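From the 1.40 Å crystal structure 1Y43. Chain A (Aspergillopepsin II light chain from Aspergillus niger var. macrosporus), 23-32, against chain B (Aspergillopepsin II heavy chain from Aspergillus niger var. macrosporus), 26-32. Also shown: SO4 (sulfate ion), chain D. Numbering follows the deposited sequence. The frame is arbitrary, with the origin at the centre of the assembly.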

ATOM      1  N   GLU A  23      -2.210   5.676   8.056  1.00  4.68           N
ATOM      2  CA  GLU A  23      -2.199   4.874   9.270  1.00  5.62           C
ATOM      3  C   GLU A  23      -3.365   3.880   9.198  1.00  5.11           C
ATOM      4  O   GLU A  23      -4.456   4.246   8.786  1.00  5.92           O
ATOM      5  CB  GLU A  23      -2.370   5.802  10.477  1.00  7.62           C
ATOM      6  CG  GLU A  23      -2.313   5.136  11.841  1.00 14.24           C
ATOM      7  CD  GLU A  23      -2.448   6.139  12.987  1.00 18.81           C
ATOM      8  OE1 GLU A  23      -1.940   7.290  12.864  1.00 20.40           O
ATOM      9  OE2 GLU A  23      -3.072   5.765  14.008  1.00 22.28           O
ATOM     10  N   PHE A  24      -3.121   2.616   9.523  1.00  4.89           N
ATOM     11  CA  PHE A  24      -4.191   1.623   9.506  1.00  5.21           C
ATOM     12  C   PHE A  24      -4.002   0.572  10.593  1.00  5.07           C
ATOM     13  O   PHE A  24      -2.916   0.389  11.135  1.00  5.62           O
ATOM     14  CB  PHE A  24      -4.305   0.932   8.135  1.00  5.91           C
ATOM     15  CG  PHE A  24      -3.085   0.129   7.741  1.00  7.52           C
ATOM     16  CD1 PHE A  24      -2.033   0.737   7.063  1.00  9.22           C
ATOM     17  CD2 PHE A  24      -2.990  -1.233   8.044  1.00  9.45           C
ATOM     18  CE1 PHE A  24      -0.897   0.010   6.688  1.00 10.47           C
ATOM     19  CE2 PHE A  24      -1.853  -1.970   7.672  1.00  9.55           C
ATOM     20  CZ  PHE A  24      -0.812  -1.341   6.994  1.00  9.17           C
ATOM     21  N   THR A  25      -5.080  -0.122  10.905  1.00  5.74           N
ATOM     22  CA  THR A  25      -5.037  -1.188  11.884  1.00  7.32           C
ATOM     23  C   THR A  25      -4.920  -2.500  11.109  1.00  6.49           C
ATOM     24  O   THR A  25      -5.616  -2.707  10.104  1.00  7.98           O
ATOM     25  CB  THR A  25      -6.315  -1.186  12.720  1.00  8.93           C
ATOM     26  OG1 THR A  25      -6.449   0.088  13.359  1.00 12.75           O
ATOM     27  CG2 THR A  25      -6.261  -2.265  13.774  1.00 11.63           C
ATOM     28  N   VAL A  26      -4.022  -3.369  11.552  1.00  5.93           N
ATOM     29  CA  VAL A  26      -3.811  -4.650  10.900  1.00  6.27           C
ATOM     30  C   VAL A  26      -5.100  -5.443  11.010  1.00  7.09           C
ATOM     31  O   VAL A  26      -5.560  -5.750  12.119  1.00  6.38           O
ATOM     32  CB  VAL A  26      -2.644  -5.399  11.531  1.00  6.16           C
ATOM     33  CG1 VAL A  26      -2.447  -6.726  10.839  1.00  7.64           C
ATOM     34  CG2 VAL A  26      -1.368  -4.567  11.402  1.00  7.87           C
ATOM     35  N   PRO A  27      -5.679  -5.820   9.863  1.00  6.75           N
ATOM     36  CA  PRO A  27      -6.933  -6.571   9.850  1.00  6.75           C
ATOM     37  C   PRO A  27      -6.870  -8.050  10.179  1.00  6.55           C
ATOM     38  O   PRO A  27      -5.809  -8.674  10.164  1.00  6.98           O
ATOM     39  CB  PRO A  27      -7.405  -6.376   8.415  1.00  7.25           C
ATOM     40  CG  PRO A  27      -6.125  -6.475   7.652  1.00  7.69           C
ATOM     41  CD  PRO A  27      -5.199  -5.584   8.485  1.00  7.92           C
ATOM     42  N   SER A  28      -8.049  -8.589  10.459  1.00  7.99           N
ATOM     43  CA  SER A  28      -8.251 -10.003  10.732  1.00  9.24           C
ATOM     44  C   SER A  28      -8.550 -10.609   9.353  1.00  9.36           C
ATOM     45  O   SER A  28      -9.452 -10.139   8.652  1.00 10.97           O
ATOM     46  CB  SER A  28      -9.462 -10.175  11.650  1.00  9.66           C
ATOM     47  OG  SER A  28      -9.579 -11.524  12.058  1.00 12.53           O
ATOM     48  N   VAL A  29      -7.783 -11.623   8.955  1.00  8.89           N
ATOM     49  CA  VAL A  29      -7.980 -12.249   7.646  1.00  8.50           C
ATOM     50  C   VAL A  29      -8.499 -13.679   7.706  1.00  7.85           C
ATOM     51  O   VAL A  29      -8.183 -14.448   8.627  1.00  8.07           O
ATOM     52  CB  VAL A  29      -6.685 -12.248   6.779  1.00  9.00           C
ATOM     53  CG1 VAL A  29      -6.367 -10.847   6.308  1.00 11.15           C
ATOM     54  CG2 VAL A  29      -5.509 -12.827   7.560  1.00  9.73           C
ATOM     55  N   SER A  30      -9.310 -14.017   6.715  1.00  6.79           N
ATOM     56  CA  SER A  30      -9.879 -15.345   6.579  1.00  7.42           C
ATOM     57  C   SER A  30      -9.863 -15.715   5.093  1.00  7.72           C
ATOM     58  O   SER A  30      -9.400 -14.934   4.249  1.00  6.91           O
ATOM     59  CB  SER A  30     -11.305 -15.375   7.142  1.00  7.82           C
ATOM     60  OG  SER A  30     -12.144 -14.464   6.461  1.00  8.68           O
ATOM     61  N   ALA A  31     -10.346 -16.912   4.777  1.00  7.70           N
ATOM     62  CA  ALA A  31     -10.389 -17.378   3.397  1.00  8.68           C
ATOM     63  C   ALA A  31     -11.296 -16.513   2.539  1.00  9.66           C
ATOM     64  O   ALA A  31     -12.343 -16.057   2.994  1.00  9.96           O
ATOM     65  CB  ALA A  31     -10.876 -18.822   3.356  1.00  8.99           C
ATOM     66  N   GLY A  32     -10.862 -16.272   1.309  1.00 10.77           N
ATOM     67  CA  GLY A  32     -11.664 -15.504   0.378  1.00 14.64           C
ATOM     68  C   GLY A  32     -12.677 -16.416  -0.292  1.00 17.59           C
ATOM     69  O   GLY A  32     -12.602 -17.649  -0.076  1.00 19.64           O
TER
ATOM     70  N   GLY B  26       4.682  -1.397   2.809  1.00  3.51           N
ATOM     71  CA  GLY B  26       3.447  -1.848   3.406  1.00  4.33           C
ATOM     72  C   GLY B  26       3.557  -3.143   4.171  1.00  3.18           C
ATOM     73  O   GLY B  26       4.644  -3.576   4.554  1.00  4.64           O
ATOM     74  N   VAL B  27       2.408  -3.787   4.336  1.00  3.92           N
ATOM     75  CA  VAL B  27       2.303  -5.014   5.101  1.00  4.15           C
ATOM     76  C   VAL B  27       1.473  -6.049   4.361  1.00  4.63           C
ATOM     77  O   VAL B  27       0.501  -5.696   3.688  1.00  5.21           O
ATOM     78  CB  VAL B  27       1.579  -4.712   6.439  1.00  5.52           C
ATOM     79  CG1 VAL B  27       1.296  -5.994   7.195  1.00  7.77           C
ATOM     80  CG2 VAL B  27       2.412  -3.753   7.291  1.00  5.86           C
ATOM     81  N   ASP B  28       1.906  -7.309   4.423  1.00  4.44           N
ATOM     82  CA  ASP B  28       1.172  -8.426   3.820  1.00  4.89           C
ATOM     83  C   ASP B  28       0.459  -9.161   4.945  1.00  4.85           C
ATOM     84  O   ASP B  28       0.979  -9.236   6.063  1.00  5.46           O
ATOM     85  CB  ASP B  28       2.120  -9.452   3.184  1.00  6.51           C
ATOM     86  CG  ASP B  28       2.645  -9.030   1.825  1.00  8.15           C
ATOM     87  OD1 ASP B  28       2.210  -8.017   1.279  1.00 10.54           O
ATOM     88  OD2 ASP B  28       3.503  -9.746   1.286  1.00 13.02           O
ATOM     89  N   PHE B  29      -0.750  -9.632   4.684  1.00  5.82           N
ATOM     90  CA  PHE B  29      -1.477 -10.430   5.677  1.00  6.54           C
ATOM     91  C   PHE B  29      -1.938 -11.688   4.975  1.00  5.27           C
ATOM     92  O   PHE B  29      -2.577 -11.610   3.930  1.00  6.72           O
ATOM     93  CB  PHE B  29      -2.700  -9.726   6.307  1.00  8.90           C
ATOM     94  CG  PHE B  29      -3.075  -8.424   5.673  1.00  9.73           C
ATOM     95  CD1 PHE B  29      -2.467  -7.244   6.085  1.00 11.56           C
ATOM     96  CD2 PHE B  29      -4.076  -8.371   4.701  1.00 11.93           C
ATOM     97  CE1 PHE B  29      -2.847  -6.017   5.541  1.00 12.11           C
ATOM     98  CE2 PHE B  29      -4.472  -7.154   4.143  1.00 12.51           C
ATOM     99  CZ  PHE B  29      -3.856  -5.975   4.565  1.00 12.32           C
ATOM    100  N   CYS B  30      -1.549 -12.839   5.508  1.00  5.32           N
ATOM    101  CA  CYS B  30      -1.924 -14.117   4.923  1.00  5.67           C
ATOM    102  C   CYS B  30      -2.607 -15.051   5.899  1.00  6.05           C
ATOM    103  O   CYS B  30      -2.326 -15.030   7.097  1.00  6.36           O
ATOM    104  CB  CYS B  30      -0.708 -14.820   4.348  1.00  6.11           C
ATOM    105  SG  CYS B  30       0.119 -13.951   2.986  1.00  8.26           S
ATOM    106  N   TYR B  31      -3.487 -15.883   5.352  1.00  6.35           N
ATOM    107  CA  TYR B  31      -4.242 -16.859   6.105  1.00  6.61           C
ATOM    108  C   TYR B  31      -4.091 -18.233   5.457  1.00  6.78           C
ATOM    109  O   TYR B  31      -4.187 -18.367   4.233  1.00  5.81           O
ATOM    110  CB  TYR B  31      -5.728 -16.503   6.102  1.00  7.51           C
ATOM    111  CG  TYR B  31      -6.559 -17.624   6.674  1.00  8.90           C
ATOM    112  CD1 TYR B  31      -6.585 -17.852   8.044  1.00 10.43           C
ATOM    113  CD2 TYR B  31      -7.222 -18.530   5.842  1.00 10.85           C
ATOM    114  CE1 TYR B  31      -7.241 -18.954   8.578  1.00 11.48           C
ATOM    115  CE2 TYR B  31      -7.886 -19.649   6.375  1.00 11.79           C
ATOM    116  CZ  TYR B  31      -7.884 -19.846   7.743  1.00 12.26           C
ATOM    117  OH  TYR B  31      -8.510 -20.938   8.307  1.00 14.73           O
ATOM    118  N   GLU B  32      -3.918 -19.250   6.290  1.00  7.65           N
ATOM    119  CA  GLU B  32      -3.814 -20.611   5.808  1.00 11.13           C
ATOM    120  C   GLU B  32      -4.124 -21.573   6.946  1.00 11.44           C
ATOM    121  O   GLU B  32      -3.474 -21.534   7.978  1.00 10.83           O
ATOM    122  CB  GLU B  32      -2.409 -20.886   5.274  1.00 15.12           C
ATOM    123  CG  GLU B  32      -2.303 -22.203   4.554  1.00 21.87           C
ATOM    124  CD  GLU B  32      -1.001 -22.912   4.832  1.00 26.45           C
ATOM    125  OE1 GLU B  32       0.071 -22.303   4.600  1.00 29.91           O
ATOM    126  OE2 GLU B  32      -1.049 -24.087   5.275  1.00 29.61           O
TER
HETATM  127  S   SO4 D 201      -9.915 -22.734   4.796  1.00 49.68           S
HETATM  128  O1  SO4 D 201      -9.529 -22.380   6.216  1.00 49.23           O
HETATM  129  O2  SO4 D 201      -9.294 -24.053   4.402  1.00 49.91           O
HETATM  130  O3  SO4 D 201     -11.416 -22.825   4.712  1.00 49.85           O
HETATM  131  O4  SO4 D 201      -9.400 -21.673   3.854  1.00 49.17           O

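Light-chain residues 23-32 run along heavy-chain strand 26-32; the touching parts run 24° apart, and the two stretches bury 424 Å² between them. No hydrogen bond crosses; the contact is van der Waals packing of side chains, with light-chain backbone against Tyr B31. The heavy chain supplies mainly the alternate strand residues Val B27, Phe B29 and Tyr B31, whose CA-to-CB bonds all point toward the light chain. Between them, Asp B28 makes no contact and the CA-to-CB bond of Cys B30 points away, as expected from the alternation of a strand. At one end, Phe A24 (chi1 63°, p), whose CA-to-CB bond points toward the heavy chain, brings its ring edge to Val B27, CZ to CG2 4.0 Å; both residues are buried and apolar. With Val B27 at chi1 173° (t), CG2 is the methyl nearer the Phe A24 ring.

Phe B29 occupies the middle. Its chi1 of 8° lies between wells, a nearly eclipsed and normally strained setting, and in this pose Pro A27 covers one face of the ring. The CG of Pro A27 sits 3.7 Å from the centroid of the Phe B29 ring, 6° off the normal, a CH-pi contact, while its CD approaches CE1 of Phe B29 at 3.8 Å. Val A29 (chi1 -71°, m) fits between two heavy-chain residues: its CG1 lies 3.7 Å from CD2 of Phe B29, and its CG2 4.0 Å from CB of Tyr B31. Its branched side chain thus reaches both neighbours.

Tyr B31 (chi1 170°, t; chi2 75°) lays its ring along the light-chain backbone. The CA-to-CB bond of Ser A30 points away, and its CA lies over one ring face; N of Ala A31 is 3.7 Å from CD2 of Tyr B31. The small Ala A31 adds CB at 4.3 Å from CE2 of Tyr B31. Tyr B31 OH donates a hydrogen bond to O1 of a sulfate, probably from the crystallisation liquor (2.7 Å).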